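Long-range contacts in LPXTG cell wall surface protein (Streptococcus gordonii, PDB 4IGB), which is probably an adhesin displayed on the streptococcal cell wall through an LPXTG motif; this chain is the N-terminal two-domain part of the protein: residues Q84-P89 against V114-L119; S134-F139 against F170-D175; L296-A301 against V427-L432; E341-K346 against Y393-N398. All blocks are in the same frame, centred on the assembly; numbering follows the deposited sequence.

Interaction 1: residues Q84-P89 against V114-L119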
loop_
_atom_site.group_PDB
_atom_site.type_symbol
_atom_site.label_atom_id
_atom_site.label_comp_id
_atom_site.label_asym_id
_atom_site.label_seq_id
_atom_site.Cartn_x
_atom_site.Cartn_y
_atom_site.Cartn_z
ATOM N N GLN B 84 -6.797 29.003 -7.936
ATOM C CA GLN B 84 -5.360 29.094 -8.136
ATOM C C GLN B 84 -4.731 27.703 -8.140
ATOM O O GLN B 84 -4.973 26.903 -7.243
ATOM C CB GLN B 84 -4.717 30.018 -7.098
ATOM C CG GLN B 84 -5.253 31.441 -7.181
ATOM C CD GLN B 84 -4.663 32.376 -6.148
ATOM O OE1 GLN B 84 -5.337 33.295 -5.679
ATOM N NE2 GLN B 84 -3.404 32.166 -5.802
ATOM N N VAL B 85 -3.933 27.435 -9.170
ATOM C CA VAL B 85 -3.376 26.115 -9.421
ATOM C C VAL B 85 -1.887 26.074 -9.103
ATOM O O VAL B 85 -1.121 26.922 -9.555
ATOM C CB VAL B 85 -3.557 25.716 -10.895
ATOM C CG1 VAL B 85 -2.934 24.353 -11.158
ATOM C CG2 VAL B 85 -5.029 25.724 -11.273
ATOM N N PHE B 86 -1.484 25.075 -8.331
ATOM C CA PHE B 86 -0.088 24.904 -7.960
ATOM C C PHE B 86 0.400 23.535 -8.451
ATOM O O PHE B 86 0.051 22.485 -7.879
ATOM C CB PHE B 86 0.080 25.076 -6.435
ATOM C CG PHE B 86 -0.418 26.404 -5.923
ATOM C CD1 PHE B 86 -1.751 26.584 -5.610
ATOM C CD2 PHE B 86 0.442 27.493 -5.811
ATOM C CE1 PHE B 86 -2.217 27.815 -5.167
ATOM C CE2 PHE B 86 -0.020 28.737 -5.375
ATOM C CZ PHE B 86 -1.352 28.889 -5.045
ATOM N N GLU B 87 1.163 23.567 -9.544
ATOM C CA GLU B 87 1.754 22.382 -10.165
ATOM C C GLU B 87 2.958 21.913 -9.373
ATOM O O GLU B 87 3.790 22.727 -8.948
ATOM C CB GLU B 87 2.197 22.690 -11.602
ATOM C CG GLU B 87 1.037 23.018 -12.529
ATOM C CD GLU B 87 1.461 23.466 -13.933
ATOM O OE1 GLU B 87 0.560 23.534 -14.791
ATOM O OE2 GLU B 87 2.661 23.769 -14.182
ATOM N N ASN B 88 3.040 20.602 -9.161
ATOM C CA ASN B 88 4.178 20.008 -8.470
ATOM C C ASN B 88 4.752 20.845 -7.336
ATOM O O ASN B 88 5.932 21.212 -7.374
ATOM C CB ASN B 88 5.293 19.713 -9.482
ATOM C CG ASN B 88 4.934 18.578 -10.407
ATOM O OD1 ASN B 88 4.694 18.781 -11.596
ATOM N ND2 ASN B 88 4.872 17.376 -9.860
ATOM N N PRO B 89 3.927 21.157 -6.319
ATOM C CA PRO B 89 4.434 22.059 -5.275
ATOM C C PRO B 89 5.399 21.381 -4.313
ATOM O O PRO B 89 6.205 22.042 -3.649
ATOM C CB PRO B 89 3.159 22.482 -4.527
ATOM C CG PRO B 89 2.141 21.389 -4.840
ATOM C CD PRO B 89 2.476 20.916 -6.215
ATOM N N VAL B 114 -1.901 20.695 -6.636
ATOM C CA VAL B 114 -2.919 21.104 -5.678
ATOM C C VAL B 114 -3.621 22.303 -6.283
ATOM O O VAL B 114 -2.975 23.269 -6.692
ATOM C CB VAL B 114 -2.315 21.473 -4.301
ATOM C CG1 VAL B 114 -3.416 21.995 -3.329
ATOM C CG2 VAL B 114 -1.559 20.271 -3.711
ATOM N N THR B 115 -4.942 22.222 -6.363
ATOM C CA THR B 115 -5.746 23.316 -6.884
ATOM C C THR B 115 -6.578 23.909 -5.748
ATOM O O THR B 115 -7.326 23.192 -5.071
ATOM C CB THR B 115 -6.718 22.828 -7.990
ATOM O OG1 THR B 115 -5.986 22.161 -9.029
ATOM C CG2 THR B 115 -7.495 24.010 -8.577
ATOM N N LEU B 116 -6.432 25.213 -5.548
ATOM C CA LEU B 116 -7.237 25.964 -4.587
ATOM C C LEU B 116 -8.463 26.508 -5.304
ATOM O O LEU B 116 -8.338 27.326 -6.218
ATOM C CB LEU B 116 -6.419 27.133 -4.008
ATOM C CG LEU B 116 -5.577 26.911 -2.741
ATOM C CD1 LEU B 116 -5.022 25.505 -2.623
ATOM C CD2 LEU B 116 -4.456 27.939 -2.628
ATOM N N HIS B 117 -9.639 26.044 -4.897
ATOM C CA HIS B 117 -10.901 26.527 -5.439
ATOM C C HIS B 117 -11.456 27.646 -4.566
ATOM O O HIS B 117 -11.891 27.415 -3.436
ATOM C CB HIS B 117 -11.926 25.386 -5.536
ATOM C CG HIS B 117 -11.580 24.352 -6.565
ATOM N ND1 HIS B 117 -12.032 24.416 -7.867
ATOM C CD2 HIS B 117 -10.807 23.243 -6.491
ATOM C CE1 HIS B 117 -11.563 23.384 -8.545
ATOM N NE2 HIS B 117 -10.813 22.659 -7.734
ATOM N N TYR B 118 -11.428 28.864 -5.092
ATOM C CA TYR B 118 -11.959 30.017 -4.375
ATOM C C TYR B 118 -13.436 29.808 -3.998
ATOM O O TYR B 118 -14.253 29.418 -4.835
ATOM C CB TYR B 118 -11.787 31.284 -5.217
ATOM C CG TYR B 118 -12.114 32.557 -4.469
ATOM C CD1 TYR B 118 -11.368 32.939 -3.353
ATOM C CD2 TYR B 118 -13.157 33.380 -4.876
ATOM C CE1 TYR B 118 -11.651 34.102 -2.663
ATOM C CE2 TYR B 118 -13.448 34.554 -4.190
ATOM C CZ TYR B 118 -12.691 34.904 -3.086
ATOM O OH TYR B 118 -12.969 36.056 -2.397
ATOM N N LEU B 119 -13.772 30.052 -2.734
ATOM C CA LEU B 119 -15.112 29.760 -2.233
ATOM C C LEU B 119 -16.160 30.840 -2.543
ATOM O O LEU B 119 -17.350 30.607 -2.388
ATOM C CB LEU B 119 -15.070 29.499 -0.734
ATOM C CG LEU B 119 -14.688 28.082 -0.307
ATOM C CD1 LEU B 119 -14.360 28.067 1.174
ATOM C CD2 LEU B 119 -15.815 27.104 -0.629
#
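Gln84 and Leu116 exchange two backbone hydrogen bonds: Gln84 N gives to Leu116 O at 2.9 Å, and Leu116 N gives to Gln84 O at 2.8 Å. Phe86 and Val114 repeat this two residues on. Phe86 N reaches Val114 O at 2.9 Å, and Val114 N returns to Phe86 O. Val85 and Thr115 form the non-hydrogen-bonded pair between them. The other edge of strand 114-118 bonds to the next strand: Thr115 pairs with Asp173 and His117 with Trp171. Tyr118 N gives a hydrogen bond to Asp83 OD1.

Val114 O also lies at the edge of the Phe86 ring, in its plane, 3.7 Å from Phe86 CD1. On the sheet face that carries Phe86 and Val114, Leu116 CD2 meets Phe86 CE1 obliquely at 3.4 Å, a close apolar contact. Pro89 CG touches Val114 CG2 at 4.0 Å, after the chain has turned a corner at Glu87 and Asn88. Leu74 of the facing sheet touches Phe86, Pro89, Val114 and Leu116. On the other face Val85 and Thr115 lie side by side, with their CG2 methyls in contact. This is the open end of an antiparallel beta hairpin, strands 84-100 and 103-118, in a beta sandwich.

Interaction 2: residues S134-F139 against F170-D175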
loop_
_atom_site.group_PDB
_atom_site.type_symbol
_atom_site.label_atom_id
_atom_site.label_comp_id
_atom_site.label_asym_id
_atom_site.label_seq_id
_atom_site.Cartn_x
_atom_site.Cartn_y
_atom_site.Cartn_z
ATOM N N SER B 134 -2.227 34.974 4.476
ATOM C CA SER B 134 -1.550 34.928 3.177
ATOM C C SER B 134 -1.365 33.524 2.597
ATOM O O SER B 134 -0.941 33.384 1.449
ATOM C CB SER B 134 -0.183 35.605 3.260
ATOM O OG SER B 134 0.674 34.886 4.132
ATOM N N THR B 135 -1.667 32.488 3.371
ATOM C CA THR B 135 -1.473 31.135 2.868
ATOM C C THR B 135 -2.698 30.258 3.084
ATOM O O THR B 135 -3.633 30.633 3.801
ATOM C CB THR B 135 -0.249 30.459 3.508
ATOM O OG1 THR B 135 -0.532 30.162 4.880
ATOM C CG2 THR B 135 0.985 31.350 3.419
ATOM N N VAL B 136 -2.692 29.090 2.444
ATOM C CA VAL B 136 -3.768 28.127 2.599
ATOM C C VAL B 136 -3.159 26.766 2.949
ATOM O O VAL B 136 -2.142 26.358 2.382
ATOM C CB VAL B 136 -4.632 28.034 1.315
ATOM C CG1 VAL B 136 -5.591 26.863 1.379
ATOM C CG2 VAL B 136 -5.395 29.337 1.077
ATOM N N GLU B 137 -3.781 26.077 3.895
ATOM C CA GLU B 137 -3.319 24.775 4.357
ATOM C C GLU B 137 -3.511 23.708 3.273
ATOM O O GLU B 137 -4.524 23.706 2.575
ATOM C CB GLU B 137 -4.115 24.392 5.607
ATOM C CG GLU B 137 -3.703 23.077 6.253
ATOM C CD GLU B 137 -2.403 23.187 7.042
ATOM O OE1 GLU B 137 -2.096 24.278 7.576
ATOM O OE2 GLU B 137 -1.677 22.169 7.122
ATOM N N PHE B 138 -2.556 22.796 3.126
ATOM C CA PHE B 138 -2.821 21.624 2.288
ATOM C C PHE B 138 -2.298 20.294 2.820
ATOM O O PHE B 138 -2.815 19.245 2.453
ATOM C CB PHE B 138 -2.381 21.846 0.829
ATOM C CG PHE B 138 -0.901 21.746 0.605
ATOM C CD1 PHE B 138 -0.342 20.578 0.112
ATOM C CD2 PHE B 138 -0.063 22.834 0.858
ATOM C CE1 PHE B 138 1.023 20.488 -0.112
ATOM C CE2 PHE B 138 1.302 22.743 0.642
ATOM C CZ PHE B 138 1.847 21.580 0.149
ATOM N N PHE B 139 -1.298 20.328 3.696
ATOM C CA PHE B 139 -0.603 19.105 4.075
ATOM C C PHE B 139 0.183 19.240 5.369
ATOM O O PHE B 139 0.838 20.258 5.611
ATOM C CB PHE B 139 0.349 18.694 2.933
ATOM C CG PHE B 139 1.191 17.483 3.236
ATOM C CD1 PHE B 139 0.631 16.212 3.243
ATOM C CD2 PHE B 139 2.550 17.614 3.487
ATOM C CE1 PHE B 139 1.407 15.087 3.496
ATOM C CE2 PHE B 139 3.338 16.486 3.745
ATOM C CZ PHE B 139 2.764 15.232 3.755
ATOM N N PHE B 170 -10.552 28.865 0.458
ATOM C CA PHE B 170 -10.545 27.990 -0.715
ATOM C C PHE B 170 -10.781 26.566 -0.244
ATOM O O PHE B 170 -10.283 26.179 0.814
ATOM C CB PHE B 170 -9.176 27.991 -1.424
ATOM C CG PHE B 170 -8.716 29.337 -1.923
ATOM C CD1 PHE B 170 -8.838 29.672 -3.259
ATOM C CD2 PHE B 170 -8.112 30.236 -1.072
ATOM C CE1 PHE B 170 -8.403 30.885 -3.726
ATOM C CE2 PHE B 170 -7.673 31.450 -1.531
ATOM C CZ PHE B 170 -7.823 31.781 -2.863
ATOM N N TRP B 171 -11.500 25.766 -1.025
ATOM C CA TRP B 171 -11.426 24.322 -0.810
ATOM C C TRP B 171 -10.306 23.790 -1.705
ATOM O O TRP B 171 -9.921 24.450 -2.678
ATOM C CB TRP B 171 -12.764 23.602 -1.043
ATOM C CG TRP B 171 -13.390 23.746 -2.422
ATOM C CD1 TRP B 171 -14.143 24.788 -2.874
ATOM C CD2 TRP B 171 -13.354 22.784 -3.494
ATOM N NE1 TRP B 171 -14.573 24.540 -4.165
ATOM C CE2 TRP B 171 -14.096 23.321 -4.566
ATOM C CE3 TRP B 171 -12.755 21.527 -3.652
ATOM C CZ2 TRP B 171 -14.247 22.651 -5.783
ATOM C CZ3 TRP B 171 -12.911 20.860 -4.857
ATOM C CH2 TRP B 171 -13.656 21.423 -5.904
ATOM N N ILE B 172 -9.762 22.625 -1.367
ATOM C CA ILE B 172 -8.595 22.139 -2.078
ATOM C C ILE B 172 -8.854 20.811 -2.777
ATOM O O ILE B 172 -9.735 20.040 -2.387
ATOM C CB ILE B 172 -7.373 22.000 -1.144
ATOM C CG1 ILE B 172 -7.576 20.822 -0.180
ATOM C CG2 ILE B 172 -7.114 23.314 -0.408
ATOM C CD1 ILE B 172 -6.411 20.602 0.781
ATOM N N ASP B 173 -8.067 20.569 -3.817
ATOM C CA ASP B 173 -8.056 19.313 -4.532
ATOM C C ASP B 173 -6.590 18.947 -4.713
ATOM O O ASP B 173 -5.871 19.589 -5.472
ATOM C CB ASP B 173 -8.773 19.457 -5.881
ATOM C CG ASP B 173 -8.762 18.164 -6.702
ATOM O OD1 ASP B 173 -9.382 18.146 -7.787
ATOM O OD2 ASP B 173 -8.139 17.171 -6.280
ATOM N N ALA B 174 -6.145 17.940 -3.975
ATOM C CA ALA B 174 -4.757 17.503 -4.055
ATOM C C ALA B 174 -4.642 16.215 -4.847
ATOM O O ALA B 174 -5.276 15.215 -4.515
ATOM C CB ALA B 174 -4.169 17.318 -2.648
ATOM N N ASP B 175 -3.815 16.254 -5.886
ATOM C CA ASP B 175 -3.535 15.106 -6.742
ATOM C C ASP B 175 -2.145 14.594 -6.360
ATOM O O ASP B 175 -1.153 15.301 -6.498
ATOM C CB ASP B 175 -3.600 15.547 -8.209
ATOM C CG ASP B 175 -3.387 14.415 -9.191
ATOM O OD1 ASP B 175 -2.573 13.511 -8.920
ATOM O OD2 ASP B 175 -4.044 14.438 -10.258
#
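The first torsions of Val136 and Phe170 bring a methyl against a ring. Val136 CG1 is anti to the backbone N (chi1 170°), which leaves CG2 beside that N and directed at the Phe170 ring. Phe170 CG is anti to its carbonyl carbon (chi1 -60°), and the ring presents CD2 to this methyl. Val136 CG2 lies 3.6 Å from Phe170 CD2, with Phe170 CE2 a little further off. The methyl approaches obliquely, and the two side chains cross at about a right angle.

Ile172 carries the second half of the contact. Its two methyls both lie near Glu137 O; CG2 also faces Val136 CG1, and CD1 faces Phe138. Ile172 CG2 is 4.0 Å from Glu137 O. Ile172 CD1 rests 4.0 Å from Phe138 CA, with Phe138 CB close by. The ring of Phe138 leads away from Ile172, toward Phe72, Leu74 and Phe111.

No hydrogen bond joins the two segments, and every residue that touches is buried. The axes stand 8.4 Å apart at closest approach and run at 36° to each other, so side chains fill the gap between them. Leu116 also packs on Val136, Phe170 and Ile172. The carboxylate of Glu137 turns away and is bonded by Asn71. Phe138 and Phe139 both face Phe72, a classic beta bulge in strand 135-142. Two sheets meeting face to face through apolar side chains, with a small angle between their strands, are characteristic of the core of a beta sandwich.

Interaction 3: residues L296-A301 against V427-L432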
loop_
_atom_site.group_PDB
_atom_site.type_symbol
_atom_site.label_atom_id
_atom_site.label_comp_id
_atom_site.label_asym_id
_atom_site.label_seq_id
_atom_site.Cartn_x
_atom_site.Cartn_y
_atom_site.Cartn_z
ATOM N N LEU B 296 12.648 -22.054 3.289
ATOM C CA LEU B 296 13.219 -22.968 2.320
ATOM C C LEU B 296 14.409 -23.671 2.923
ATOM O O LEU B 296 15.245 -23.040 3.565
ATOM C CB LEU B 296 13.644 -22.212 1.057
ATOM C CG LEU B 296 14.275 -23.062 -0.050
ATOM C CD1 LEU B 296 13.242 -24.040 -0.605
ATOM C CD2 LEU B 296 14.833 -22.177 -1.154
ATOM N N GLU B 297 14.485 -24.977 2.705
ATOM C CA GLU B 297 15.580 -25.786 3.209
ATOM C C GLU B 297 16.098 -26.662 2.075
ATOM O O GLU B 297 15.345 -27.032 1.182
ATOM C CB GLU B 297 15.094 -26.666 4.367
ATOM C CG GLU B 297 14.300 -25.909 5.425
ATOM C CD GLU B 297 13.658 -26.831 6.459
ATOM O OE1 GLU B 297 12.413 -26.931 6.492
ATOM O OE2 GLU B 297 14.399 -27.448 7.249
ATOM N N VAL B 298 17.380 -26.995 2.114
ATOM C CA VAL B 298 17.970 -27.847 1.104
ATOM C C VAL B 298 18.743 -28.986 1.765
ATOM O O VAL B 298 19.397 -28.791 2.790
ATOM C CB VAL B 298 18.918 -27.058 0.177
ATOM C CG1 VAL B 298 20.107 -26.498 0.967
ATOM C CG2 VAL B 298 19.406 -27.940 -0.966
ATOM N N ASP B 299 18.658 -30.166 1.167
ATOM C CA ASP B 299 19.433 -31.327 1.595
ATOM C C ASP B 299 20.067 -31.929 0.351
ATOM O O ASP B 299 19.352 -32.382 -0.546
ATOM C CB ASP B 299 18.514 -32.337 2.292
ATOM C CG ASP B 299 19.232 -33.621 2.697
ATOM O OD1 ASP B 299 18.538 -34.610 3.008
ATOM O OD2 ASP B 299 20.481 -33.648 2.708
ATOM N N PRO B 300 21.412 -31.942 0.280
ATOM C CA PRO B 300 22.367 -31.537 1.314
ATOM C C PRO B 300 22.971 -30.143 1.144
ATOM O O PRO B 300 22.715 -29.441 0.167
ATOM C CB PRO B 300 23.479 -32.574 1.150
ATOM C CG PRO B 300 23.520 -32.796 -0.324
ATOM C CD PRO B 300 22.090 -32.646 -0.823
ATOM N N ALA B 301 23.796 -29.762 2.116
ATOM C CA ALA B 301 24.466 -28.466 2.118
ATOM C C ALA B 301 25.603 -28.436 1.111
ATOM O O ALA B 301 26.049 -27.370 0.691
ATOM C CB ALA B 301 24.992 -28.146 3.507
ATOM N N VAL B 427 18.763 -20.446 -0.273
ATOM C CA VAL B 427 19.610 -21.512 0.266
ATOM C C VAL B 427 20.723 -21.837 -0.700
ATOM O O VAL B 427 20.692 -21.428 -1.857
ATOM C CB VAL B 427 18.834 -22.824 0.566
ATOM C CG1 VAL B 427 17.785 -22.598 1.657
ATOM C CG2 VAL B 427 18.220 -23.405 -0.712
ATOM N N SER B 428 21.704 -22.586 -0.221
ATOM C CA SER B 428 22.878 -22.861 -1.026
ATOM C C SER B 428 23.377 -24.286 -0.870
ATOM O O SER B 428 23.465 -24.810 0.235
ATOM C CB SER B 428 24.003 -21.889 -0.668
ATOM O OG SER B 428 24.099 -20.855 -1.629
ATOM N N THR B 429 23.711 -24.900 -1.995
ATOM C CA THR B 429 24.438 -26.156 -1.980
ATOM C C THR B 429 25.826 -25.954 -2.583
ATOM O O THR B 429 25.958 -25.638 -3.770
ATOM C CB THR B 429 23.676 -27.242 -2.735
ATOM O OG1 THR B 429 22.399 -27.436 -2.104
ATOM C CG2 THR B 429 24.469 -28.547 -2.730
ATOM N N ALA B 430 26.852 -26.115 -1.747
ATOM C CA ALA B 430 28.238 -25.937 -2.174
ATOM C C ALA B 430 28.699 -27.100 -3.040
ATOM O O ALA B 430 28.302 -28.244 -2.824
ATOM C CB ALA B 430 29.144 -25.791 -0.965
ATOM N N LEU B 431 29.549 -26.804 -4.016
ATOM C CA LEU B 431 30.074 -27.831 -4.908
ATOM C C LEU B 431 31.471 -28.274 -4.482
ATOM O O LEU B 431 32.332 -27.445 -4.186
ATOM C CB LEU B 431 30.101 -27.325 -6.350
ATOM C CG LEU B 431 28.742 -27.193 -7.041
ATOM C CD1 LEU B 431 28.914 -27.071 -8.545
ATOM C CD2 LEU B 431 27.848 -28.371 -6.693
ATOM N N LEU B 432 31.685 -29.584 -4.450
ATOM C CA LEU B 432 32.975 -30.145 -4.067
ATOM C C LEU B 432 33.668 -30.781 -5.266
ATOM O O LEU B 432 33.102 -31.645 -5.934
ATOM C CB LEU B 432 32.798 -31.183 -2.958
ATOM C CG LEU B 432 32.969 -30.691 -1.520
ATOM C CD1 LEU B 432 32.838 -29.180 -1.450
ATOM C CD2 LEU B 432 31.962 -31.364 -0.602
#
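Val427 packs against Leu296 and Val298 where strand 427-432, the last of the chain, lies parallel to strand 295-304. Both belong to the N2 domain, a member of the adhesin clan. The strand axes run 13° apart, with a closest approach of 6.9 Å. Side chains fill this wider part, and backbone bonding begins further on, at Ala301.

In the wide part Val427 sends its two methyls to different places. CG1 is anti to the carbonyl carbon (chi1 -63°), which leaves CG2 between the backbone N and that carbon. Val427 CG2 meets Leu296 CD2 at 3.6 Å and Val298 CB at 3.8 Å. Val427 CG1 comes 3.2 Å from Leu296 O, a tight approach of a methyl to a carbonyl oxygen. The side chains of Leu296 and Val427 cross at about a right angle, whereas Val298 and Val427 slide past each other in opposite directions. Tyr313 of strand 310-317 touches both valines.

A cis peptide bond precedes Pro300. Beyond it, Ala430 N gives a hydrogen bond to Ala301 O at 2.9 Å, and Thr429 CA makes a CA-H...O contact with the same oxygen at 3.3 Å. Thr429 OG1 lies 3.0 Å from Pro300 O. Val298 CG2 also presses on Thr429 OG1 at 3.2 Å.

The chemistry therefore changes along the pair, from apolar contact at Leu296, Val298 and Val427 to polar contact around Thr429 and Ala430. Apolar contact, only partly buried, joins one end; at the other, one N-H...O bond, with a weaker CA-H...O contact to the same oxygen, makes the backbone link.

Interaction 4: residues E341-K346 against Y393-N398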
loop_
_atom_site.group_PDB
_atom_site.type_symbol
_atom_site.label_atom_id
_atom_site.label_comp_id
_atom_site.label_asym_id
_atom_site.label_seq_id
_atom_site.Cartn_x
_atom_site.Cartn_y
_atom_site.Cartn_z
ATOM N N GLU B 341 20.346 -24.323 -13.591
ATOM C CA GLU B 341 20.444 -25.118 -14.822
ATOM C C GLU B 341 21.240 -26.410 -14.663
ATOM O O GLU B 341 21.125 -27.323 -15.486
ATOM C CB GLU B 341 21.030 -24.273 -15.964
ATOM C CG GLU B 341 19.994 -23.324 -16.553
ATOM C CD GLU B 341 20.591 -22.236 -17.428
ATOM O OE1 GLU B 341 21.838 -22.149 -17.512
ATOM O OE2 GLU B 341 19.802 -21.466 -18.024
ATOM N N ARG B 342 22.044 -26.483 -13.607
ATOM C CA ARG B 342 22.826 -27.682 -13.325
ATOM C C ARG B 342 21.991 -28.771 -12.647
ATOM O O ARG B 342 22.516 -29.832 -12.288
ATOM C CB ARG B 342 24.045 -27.327 -12.471
ATOM C CG ARG B 342 25.044 -26.458 -13.217
ATOM C CD ARG B 342 26.064 -25.873 -12.279
ATOM N NE ARG B 342 25.504 -24.829 -11.427
ATOM C CZ ARG B 342 26.232 -24.122 -10.577
ATOM N NH1 ARG B 342 27.529 -24.368 -10.474
ATOM N NH2 ARG B 342 25.674 -23.176 -9.837
ATOM N N LEU B 343 20.696 -28.501 -12.477
ATOM C CA LEU B 343 19.785 -29.448 -11.848
ATOM C C LEU B 343 18.695 -29.895 -12.806
ATOM O O LEU B 343 18.176 -29.093 -13.584
ATOM C CB LEU B 343 19.114 -28.817 -10.626
ATOM C CG LEU B 343 19.932 -28.466 -9.384
ATOM C CD1 LEU B 343 19.007 -27.795 -8.349
ATOM C CD2 LEU B 343 20.635 -29.691 -8.783
ATOM N N ASP B 344 18.345 -31.175 -12.742
ATOM C CA ASP B 344 17.128 -31.660 -13.377
ATOM C C ASP B 344 16.019 -31.824 -12.326
ATOM O O ASP B 344 16.208 -32.502 -11.312
ATOM C CB ASP B 344 17.365 -33.013 -14.049
ATOM C CG ASP B 344 18.353 -32.938 -15.205
ATOM O OD1 ASP B 344 18.495 -31.847 -15.808
ATOM O OD2 ASP B 344 18.988 -33.978 -15.499
ATOM N N TYR B 345 14.864 -31.223 -12.582
ATOM C CA TYR B 345 13.690 -31.425 -11.743
ATOM C C TYR B 345 13.164 -32.846 -11.904
ATOM O O TYR B 345 12.924 -33.295 -13.020
ATOM C CB TYR B 345 12.590 -30.428 -12.112
ATOM C CG TYR B 345 11.227 -30.782 -11.544
ATOM C CD1 TYR B 345 10.951 -30.617 -10.190
ATOM C CD2 TYR B 345 10.222 -31.290 -12.361
ATOM C CE1 TYR B 345 9.705 -30.949 -9.662
ATOM C CE2 TYR B 345 8.978 -31.623 -11.848
ATOM C CZ TYR B 345 8.724 -31.448 -10.496
ATOM O OH TYR B 345 7.489 -31.779 -9.985
ATOM N N LYS B 346 12.967 -33.546 -10.791
ATOM C CA LYS B 346 12.453 -34.919 -10.840
ATOM C C LYS B 346 10.956 -35.028 -10.533
ATOM O O LYS B 346 10.183 -35.504 -11.365
ATOM C CB LYS B 346 13.267 -35.835 -9.921
ATOM C CG LYS B 346 14.676 -36.064 -10.436
ATOM C CD LYS B 346 15.578 -36.654 -9.365
ATOM C CE LYS B 346 15.117 -38.024 -8.872
ATOM N NZ LYS B 346 16.165 -38.606 -7.987
ATOM N N TYR B 393 10.594 -30.720 -3.215
ATOM C CA TYR B 393 11.022 -30.889 -4.599
ATOM C C TYR B 393 12.250 -31.774 -4.683
ATOM O O TYR B 393 13.291 -31.469 -4.092
ATOM C CB TYR B 393 11.390 -29.543 -5.223
ATOM C CG TYR B 393 10.358 -28.436 -5.091
ATOM C CD1 TYR B 393 9.459 -28.173 -6.114
ATOM C CD2 TYR B 393 10.324 -27.618 -3.964
ATOM C CE1 TYR B 393 8.549 -27.137 -6.016
ATOM C CE2 TYR B 393 9.408 -26.575 -3.860
ATOM C CZ TYR B 393 8.526 -26.343 -4.887
ATOM O OH TYR B 393 7.614 -25.312 -4.795
ATOM N N LYS B 394 12.140 -32.862 -5.426
ATOM C CA LYS B 394 13.283 -33.713 -5.683
ATOM C C LYS B 394 13.940 -33.296 -6.996
ATOM O O LYS B 394 13.281 -33.241 -8.035
ATOM C CB LYS B 394 12.843 -35.181 -5.765
ATOM C CG LYS B 394 12.400 -35.782 -4.438
ATOM C CD LYS B 394 11.992 -37.247 -4.610
ATOM C CE LYS B 394 11.689 -37.912 -3.271
ATOM N NZ LYS B 394 11.209 -39.317 -3.431
ATOM N N THR B 395 15.231 -32.983 -6.938
ATOM C CA THR B 395 16.010 -32.740 -8.149
ATOM C C THR B 395 17.305 -33.544 -8.086
ATOM O O THR B 395 17.624 -34.154 -7.056
ATOM C CB THR B 395 16.386 -31.250 -8.320
ATOM O OG1 THR B 395 17.383 -30.897 -7.358
ATOM C CG2 THR B 395 15.180 -30.353 -8.144
ATOM N N ALA B 396 18.059 -33.541 -9.186
ATOM C CA ALA B 396 19.399 -34.122 -9.185
ATOM C C ALA B 396 20.289 -33.398 -10.189
ATOM O O ALA B 396 19.844 -33.042 -11.267
ATOM C CB ALA B 396 19.342 -35.621 -9.479
ATOM N N THR B 397 21.543 -33.170 -9.822
ATOM C CA THR B 397 22.482 -32.524 -10.723
ATOM C C THR B 397 22.556 -33.277 -12.047
ATOM O O THR B 397 22.328 -34.489 -12.095
ATOM C CB THR B 397 23.876 -32.438 -10.101
ATOM O OG1 THR B 397 24.346 -33.763 -9.800
ATOM C CG2 THR B 397 23.818 -31.628 -8.819
ATOM N N ASN B 398 22.831 -32.543 -13.123
ATOM C CA ASN B 398 23.028 -33.139 -14.443
ATOM C C ASN B 398 24.479 -32.955 -14.875
ATOM O O ASN B 398 25.311 -32.500 -14.092
ATOM C CB ASN B 398 22.071 -32.534 -15.470
ATOM C CG ASN B 398 22.223 -31.032 -15.582
ATOM O OD1 ASN B 398 23.336 -30.516 -15.643
ATOM N ND2 ASN B 398 21.100 -30.320 -15.572
#
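Asn398 reaches across to Glu341, Arg342 and Asp344, and each part of its side chain has a partner. CB comes first, lying 3.4 Å from Asp344 OD2. CG sits between the backbone N and the carbonyl carbon (chi1 58°), which puts it 3.5 Å from Arg342 O. OD1 turns to the backbone N of Lys400. ND2 uses both of its hydrogens: it gives a nearly straight bond to Glu341 O at 3.0 Å (173°) and another to Asp344 OD1, also at 3.0 Å. Both acceptors lie close to the amide plane, but Asp344 OD1 is met from above its own carboxylate plane. Two such bonds fix the rotation of the amide. Asn398 N adds a bond to Arg342 O.

The backbone link belongs to an antiparallel strand pair of the N2 domain, strands 343-352 and 389-397. Within these segments Asp344 and Ala396 form a hydrogen-bonded pair. Lys346 N gives to Lys394 O at 2.8 Å.

On the buried side, Leu343 CD2 meets Thr397 CG2 at 3.7 Å, and Leu343 CD1 lies near Thr395 OG1, which is bonded to Val311 O. On the outer side, Lys346 CD passes over Ala396 CB at 3.9 Å.

Overall arrangement
The four contacts form two pairs, one in each domain, on opposite sides of the chain's centre. Interactions 1 and 2 lie in the N-terminal domain with centres about 7 Å apart. They share a sheet in which strands 103-118 and 170-182 are neighbours, and interaction 2 joins that sheet to the one holding strand 135-142. Interactions 3 and 4 lie in the N2 domain, about 13 Å apart between centres, and touch where Leu431 meets Arg342. Along the chain, 1 precedes 2, and 4 falls between the two segments of 3. The pairs are 58 to 61 Å apart between centres, consistent with an elongated two-domain region of a probable adhesin.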